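Local coordinates for protein bacteriorhodopsin (Nanosalina sp., PDB 6EYU) that is an inward proton pump of the retinal-binding microbial rhodopsin family, probably carrying protons across the membrane into the cell, at residues H94-K99 and R149-E154; G45-F50 and L85-L90. All blocks are in the same frame, centred on the assembly; numbering follows the deposited sequence.

Contact 1: residues H94-K99 and R149-E154; sequences HGADTK and REIAEE
I151 meets the loop first, its branch methyl CG2 lying 3.5 Å from A96 CB. CG2, anti to the backbone N of I151, also lies 3.6 Å from T98 O. A small alanine suits A96, because its CB also comes close to the carbonyl O of I151. Both residues are buried, with F93 of helix 72-93 touching I151. In the seven-helix rhodopsin fold this joins the loop between helices 72-93 and 101-124 to the short helix 147-152 and the turn after it. E153 turns away from the loop and pairs with R149 and K164. E154 reaches back instead, its chain extended beyond CG and crossing T98 at about a right angle; glutamate is long enough to bring one carboxylate oxygen to the loop's donors, and threonine offers a hydroxyl beside its own N-H. E154 OE1 takes the T98 hydroxyl on the syn lone pair, OG1 to OE1 2.8 Å, while T98 N donates at 3.0 Å to the same OE1 from above the carboxylate plane, nearly straight at 173°. D97 N adds a weak third bond to E154 OE1, 3.2 Å and bent to 126°. D97 OD1, 5.6 Å from E154 OE1, would probably add some like-charge repulsion.

Contact 2: residues G45-F50 and L85-L90; sequences GIIHFF and LLALGL. With MUN ([(2~{S})-2,3-bis(oxidanyl)propyl] (~{E})-undec-2-enoate), chain O; MUN ([(2~{S})-2,3-bis(oxidanyl)propyl] (~{E})-undec-2-enoate), chain M.
I47 and H48 pack against L86, A87 and L90 in a buried, antiparallel contact between helices 42-63 and 72-93 of the seven-helix bundle. The short axes run 9.9 Å apart at 159°. I47 carries the apolar part: its CD1 reaches L90 CD1 at 3.7 Å and touches L86 CD2 at 3.8 Å, the I47 and L86 side chains crossing at about a right angle. H48, with CG anti to its carbonyl carbon (chi1 -73°), extends its ring past A87, whose CB lies 3.9 Å from H48 NE2; alanine is short enough to let the imidazole by, and NE2 is hydrogen-bonded to D220. A lipid-like glyceryl ester lies by I47 CG1; its CAP and CAM sit over one face of the F50 ring, CAK comes within 3.3 Å of F50 CD2 at the rim, and F49 covers the opposite face. Ester oxygen OAB of a second lies 3.6 Å from L86 CD2. An alanine at F50 would probably open a gap between the lipid chain and F49 and weaken the packing against G109 of the second subunit. Helix 101-124 meets L86 and L90 through L104, and helix 198-230 backs H48 and A87 through Y216 and D220.

Overall arrangement
Helix 72-93 connects the two contacts: it supplies 85-90 to contact 2, and the loop that follows it supplies 94-99 to contact 1. Their centres are about 17 Å apart on the same side of the chain's centre, and contact 2 closes before contact 1 opens along the chain. Contact 2 is core, every touching residue being buried, and it rests on methyl and ring packing between two transmembrane helices with lipid alongside. Contact 1, farther out, joins that loop to the short helix 147-152 and the turn after it, and is partly exposed; a small apolar patch there sits beside a carboxylate gripped by backbone and hydroxyl donors. The chemistry thus turns from apolar within the membrane bundle to polar at its end.

Contact 1: residues H94-K99 and R149-E154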
# COMPACT_ATOMS: atom_id res chain seq x y z
N HIS A 94 -9.65 -4.77 -22.21
CA HIS A 94 -10.17 -3.57 -22.86
C HIS A 94 -11.31 -3.92 -23.81
O HIS A 94 -12.29 -3.18 -23.90
CB HIS A 94 -9.06 -2.86 -23.62
CG HIS A 94 -9.49 -1.59 -24.27
ND1 HIS A 94 -10.06 -0.55 -23.56
CD2 HIS A 94 -9.53 -1.22 -25.57
CE1 HIS A 94 -10.38 0.43 -24.39
NE2 HIS A 94 -10.07 0.05 -25.62
N GLY A 95 -11.18 -5.04 -24.51
CA GLY A 95 -12.15 -5.41 -25.54
C GLY A 95 -13.07 -6.53 -25.08
O GLY A 95 -13.97 -6.94 -25.82
N ALA A 96 -12.82 -7.05 -23.89
CA ALA A 96 -13.29 -8.39 -23.53
C ALA A 96 -14.61 -8.34 -22.76
O ALA A 96 -14.92 -7.36 -22.10
CB ALA A 96 -12.23 -9.12 -22.72
N ASP A 97 -15.31 -9.47 -22.76
CA ASP A 97 -16.61 -9.58 -22.11
C ASP A 97 -16.44 -9.76 -20.60
O ASP A 97 -17.16 -9.13 -19.82
CB ASP A 97 -17.38 -10.77 -22.68
CG ASP A 97 -18.77 -10.92 -22.08
OD1 ASP A 97 -19.02 -10.32 -21.02
OD2 ASP A 97 -19.57 -11.69 -22.63
N THR A 98 -15.61 -10.71 -20.21
CA THR A 98 -15.41 -11.03 -18.80
C THR A 98 -14.17 -10.33 -18.26
O THR A 98 -13.07 -10.50 -18.79
CB THR A 98 -15.27 -12.54 -18.57
OG1 THR A 98 -14.33 -13.08 -19.51
CG2 THR A 98 -16.61 -13.24 -18.74
N LYS A 99 -14.36 -9.47 -17.27
CA LYS A 99 -13.26 -8.90 -16.52
C LYS A 99 -13.04 -9.67 -15.22
O LYS A 99 -13.92 -9.73 -14.37
CB LYS A 99 -13.54 -7.43 -16.19
CG LYS A 99 -13.23 -6.47 -17.34
CD LYS A 99 -14.33 -6.48 -18.39
CE LYS A 99 -13.81 -6.00 -19.73
NZ LYS A 99 -14.87 -5.31 -20.53
N ARG A 149 -4.47 -14.18 -21.68
CA ARG A 149 -4.47 -14.34 -23.12
C ARG A 149 -5.85 -14.77 -23.61
O ARG A 149 -6.34 -14.26 -24.62
CB ARG A 149 -3.43 -15.39 -23.53
CG ARG A 149 -3.40 -15.68 -25.02
CD ARG A 149 -2.79 -17.04 -25.30
NE ARG A 149 -3.65 -17.87 -26.13
CZ ARG A 149 -3.23 -18.54 -27.20
NH1 ARG A 149 -4.07 -19.33 -27.86
NH2 ARG A 149 -1.97 -18.43 -27.60
N GLU A 150 -6.46 -15.70 -22.90
CA GLU A 150 -7.81 -16.15 -23.22
C GLU A 150 -8.79 -14.97 -23.20
O GLU A 150 -9.68 -14.88 -24.04
CB GLU A 150 -8.27 -17.22 -22.23
CG GLU A 150 -7.66 -18.59 -22.49
CD GLU A 150 -8.16 -19.63 -21.51
OE1 GLU A 150 -9.33 -19.55 -21.09
OE2 GLU A 150 -7.36 -20.52 -21.14
N ILE A 151 -8.61 -14.09 -22.23
CA ILE A 151 -9.52 -12.96 -22.06
C ILE A 151 -9.31 -11.93 -23.16
O ILE A 151 -10.27 -11.33 -23.65
CB ILE A 151 -9.32 -12.28 -20.69
CG1 ILE A 151 -9.81 -13.19 -19.56
CG2 ILE A 151 -10.06 -10.95 -20.65
CD1 ILE A 151 -9.30 -12.79 -18.19
N ALA A 152 -8.07 -11.79 -23.61
CA ALA A 152 -7.75 -10.93 -24.74
C ALA A 152 -8.39 -11.46 -26.02
O ALA A 152 -8.94 -10.70 -26.81
CB ALA A 152 -6.25 -10.80 -24.90
N GLU A 153 -8.37 -12.78 -26.18
CA GLU A 153 -8.90 -13.42 -27.38
C GLU A 153 -10.42 -13.35 -27.39
O GLU A 153 -11.06 -13.59 -28.42
CB GLU A 153 -8.44 -14.87 -27.46
CG GLU A 153 -6.98 -15.04 -27.85
CD GLU A 153 -6.53 -16.48 -27.84
OE1 GLU A 153 -7.38 -17.37 -27.60
OE2 GLU A 153 -5.33 -16.74 -28.06
N GLU A 154 -11.00 -12.91 -26.28
CA GLU A 154 -12.43 -12.63 -26.20
C GLU A 154 -12.79 -11.43 -27.06
O GLU A 154 -13.95 -11.23 -27.42
CB GLU A 154 -12.85 -12.38 -24.76
CG GLU A 154 -13.94 -13.31 -24.26
CD GLU A 154 -14.07 -13.31 -22.75
OE1 GLU A 154 -13.89 -12.23 -22.14
OE2 GLU A 154 -14.36 -14.38 -22.18

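Contact 2: residues G45-F50 and L85-L90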
# COMPACT_ATOMS: atom_id res chain seq x y z
N GLY A 45 -3.05 6.40 -19.85
CA GLY A 45 -2.17 7.53 -19.62
C GLY A 45 -1.81 7.70 -18.15
O GLY A 45 -0.65 7.90 -17.81
N ILE A 46 -2.83 7.70 -17.29
CA ILE A 46 -2.61 7.82 -15.85
C ILE A 46 -1.56 6.80 -15.40
O ILE A 46 -0.56 7.16 -14.77
CB ILE A 46 -3.90 7.57 -15.06
CG1 ILE A 46 -5.02 8.48 -15.56
CG2 ILE A 46 -3.66 7.81 -13.57
CD1 ILE A 46 -4.64 9.95 -15.61
N ILE A 47 -1.80 5.54 -15.74
CA ILE A 47 -1.02 4.44 -15.17
C ILE A 47 0.43 4.51 -15.64
O ILE A 47 1.35 4.35 -14.84
CB ILE A 47 -1.62 3.08 -15.58
CG1 ILE A 47 -2.91 2.82 -14.80
CG2 ILE A 47 -0.62 1.97 -15.33
CD1 ILE A 47 -3.87 1.88 -15.51
N HIS A 48 0.62 4.84 -16.91
CA HIS A 48 1.96 4.94 -17.48
C HIS A 48 2.68 6.19 -16.97
O HIS A 48 3.88 6.17 -16.73
CB HIS A 48 1.90 4.97 -19.00
CG HIS A 48 1.55 3.64 -19.61
ND1 HIS A 48 2.38 2.55 -19.53
CD2 HIS A 48 0.45 3.23 -20.29
CE1 HIS A 48 1.84 1.53 -20.18
NE2 HIS A 48 0.66 1.92 -20.64
N PHE A 49 1.92 7.26 -16.75
CA PHE A 49 2.45 8.44 -16.08
C PHE A 49 3.12 8.06 -14.77
O PHE A 49 4.27 8.41 -14.52
CB PHE A 49 1.33 9.46 -15.82
CG PHE A 49 1.74 10.60 -14.93
CD1 PHE A 49 2.46 11.66 -15.44
CD2 PHE A 49 1.38 10.62 -13.59
CE1 PHE A 49 2.83 12.72 -14.63
CE2 PHE A 49 1.74 11.67 -12.78
CZ PHE A 49 2.48 12.72 -13.29
N PHE A 50 2.40 7.30 -13.94
CA PHE A 50 2.87 7.00 -12.59
C PHE A 50 4.04 6.03 -12.63
O PHE A 50 4.94 6.10 -11.78
CB PHE A 50 1.73 6.40 -11.76
CG PHE A 50 0.90 7.43 -11.04
CD1 PHE A 50 1.50 8.32 -10.16
CD2 PHE A 50 -0.43 7.61 -11.37
CE1 PHE A 50 0.76 9.32 -9.57
CE2 PHE A 50 -1.17 8.61 -10.77
CZ PHE A 50 -0.58 9.47 -9.87
N LEU A 85 1.87 -4.02 -15.05
CA LEU A 85 1.04 -5.21 -15.24
C LEU A 85 -0.44 -4.85 -15.22
O LEU A 85 -1.23 -5.42 -15.98
CB LEU A 85 1.34 -6.24 -14.14
CG LEU A 85 2.67 -6.97 -14.28
CD1 LEU A 85 2.76 -8.10 -13.26
CD2 LEU A 85 2.86 -7.50 -15.69
N LEU A 86 -0.81 -3.91 -14.37
CA LEU A 86 -2.15 -3.32 -14.42
C LEU A 86 -2.48 -2.91 -15.85
O LEU A 86 -3.57 -3.21 -16.35
CB LEU A 86 -2.23 -2.10 -13.50
CG LEU A 86 -3.63 -1.50 -13.36
CD1 LEU A 86 -4.62 -2.56 -12.89
CD2 LEU A 86 -3.62 -0.31 -12.41
N ALA A 87 -1.54 -2.23 -16.50
CA ALA A 87 -1.72 -1.79 -17.87
C ALA A 87 -1.95 -2.98 -18.80
O ALA A 87 -2.87 -2.98 -19.61
CB ALA A 87 -0.51 -0.99 -18.33
N LEU A 88 -1.04 -3.95 -18.73
CA LEU A 88 -1.18 -5.19 -19.47
C LEU A 88 -2.56 -5.80 -19.24
O LEU A 88 -3.30 -6.08 -20.19
CB LEU A 88 -0.10 -6.19 -19.05
CG LEU A 88 0.38 -7.19 -20.10
CD1 LEU A 88 0.16 -6.66 -21.51
CD2 LEU A 88 1.85 -7.52 -19.87
N GLY A 89 -2.91 -5.98 -17.97
CA GLY A 89 -4.20 -6.57 -17.61
C GLY A 89 -5.36 -5.81 -18.20
O GLY A 89 -6.28 -6.40 -18.76
N LEU A 90 -5.32 -4.49 -18.09
CA LEU A 90 -6.42 -3.64 -18.53
C LEU A 90 -6.51 -3.63 -20.05
O LEU A 90 -7.60 -3.66 -20.63
CB LEU A 90 -6.24 -2.22 -18.01
CG LEU A 90 -6.48 -2.09 -16.51
CD1 LEU A 90 -6.48 -0.63 -16.07
CD2 LEU A 90 -7.78 -2.78 -16.13
CAR MUN O . 1.40 4.55 -5.78
CAQ MUN O . 1.52 5.76 -6.70
CAP MUN O . 0.37 5.74 -7.72
CAO MUN O . 0.12 4.30 -8.15
CAN MUN O . -1.35 4.14 -8.54
CAM MUN O . -1.89 5.50 -9.00
CAK MUN O . -2.59 5.32 -10.34
CAH MUN O . -3.48 4.08 -10.26
CAF MUN O . -4.80 4.34 -11.00
CAC MUN O . -5.25 3.20 -11.92
CAA MUN O . -6.53 3.47 -12.71
OAD MUN O . -6.94 4.62 -12.89
OAB MUN O . -7.14 2.36 -13.20
CAE MUN O . -8.36 2.14 -12.48
CAG MUN O . -9.53 2.18 -13.46
OAJ MUN O . -9.56 0.97 -14.22
CAI MUN O . -10.84 2.31 -12.67
OAL MUN O . -11.95 2.04 -13.53
CAN MUN M . 0.94 -1.90 -5.34
CAM MUN M . 0.58 -0.88 -6.42
CAK MUN M . -0.94 -0.79 -6.56
CAH MUN M . -1.35 0.68 -6.62
CAF MUN M . -2.84 0.81 -6.96
CAC MUN M . -3.36 -0.01 -8.15
CAA MUN M . -4.89 -0.15 -8.23
OAD MUN M . -5.62 0.48 -7.46
OAB MUN M . -5.34 -0.86 -9.29
CAE MUN M . -6.54 -1.56 -8.93
CAG MUN M . -7.69 -1.13 -9.83
OAJ MUN M . -7.19 -0.29 -10.87
CAI MUN M . -8.35 -2.37 -10.45
OAL MUN M . -9.62 -2.00 -11.00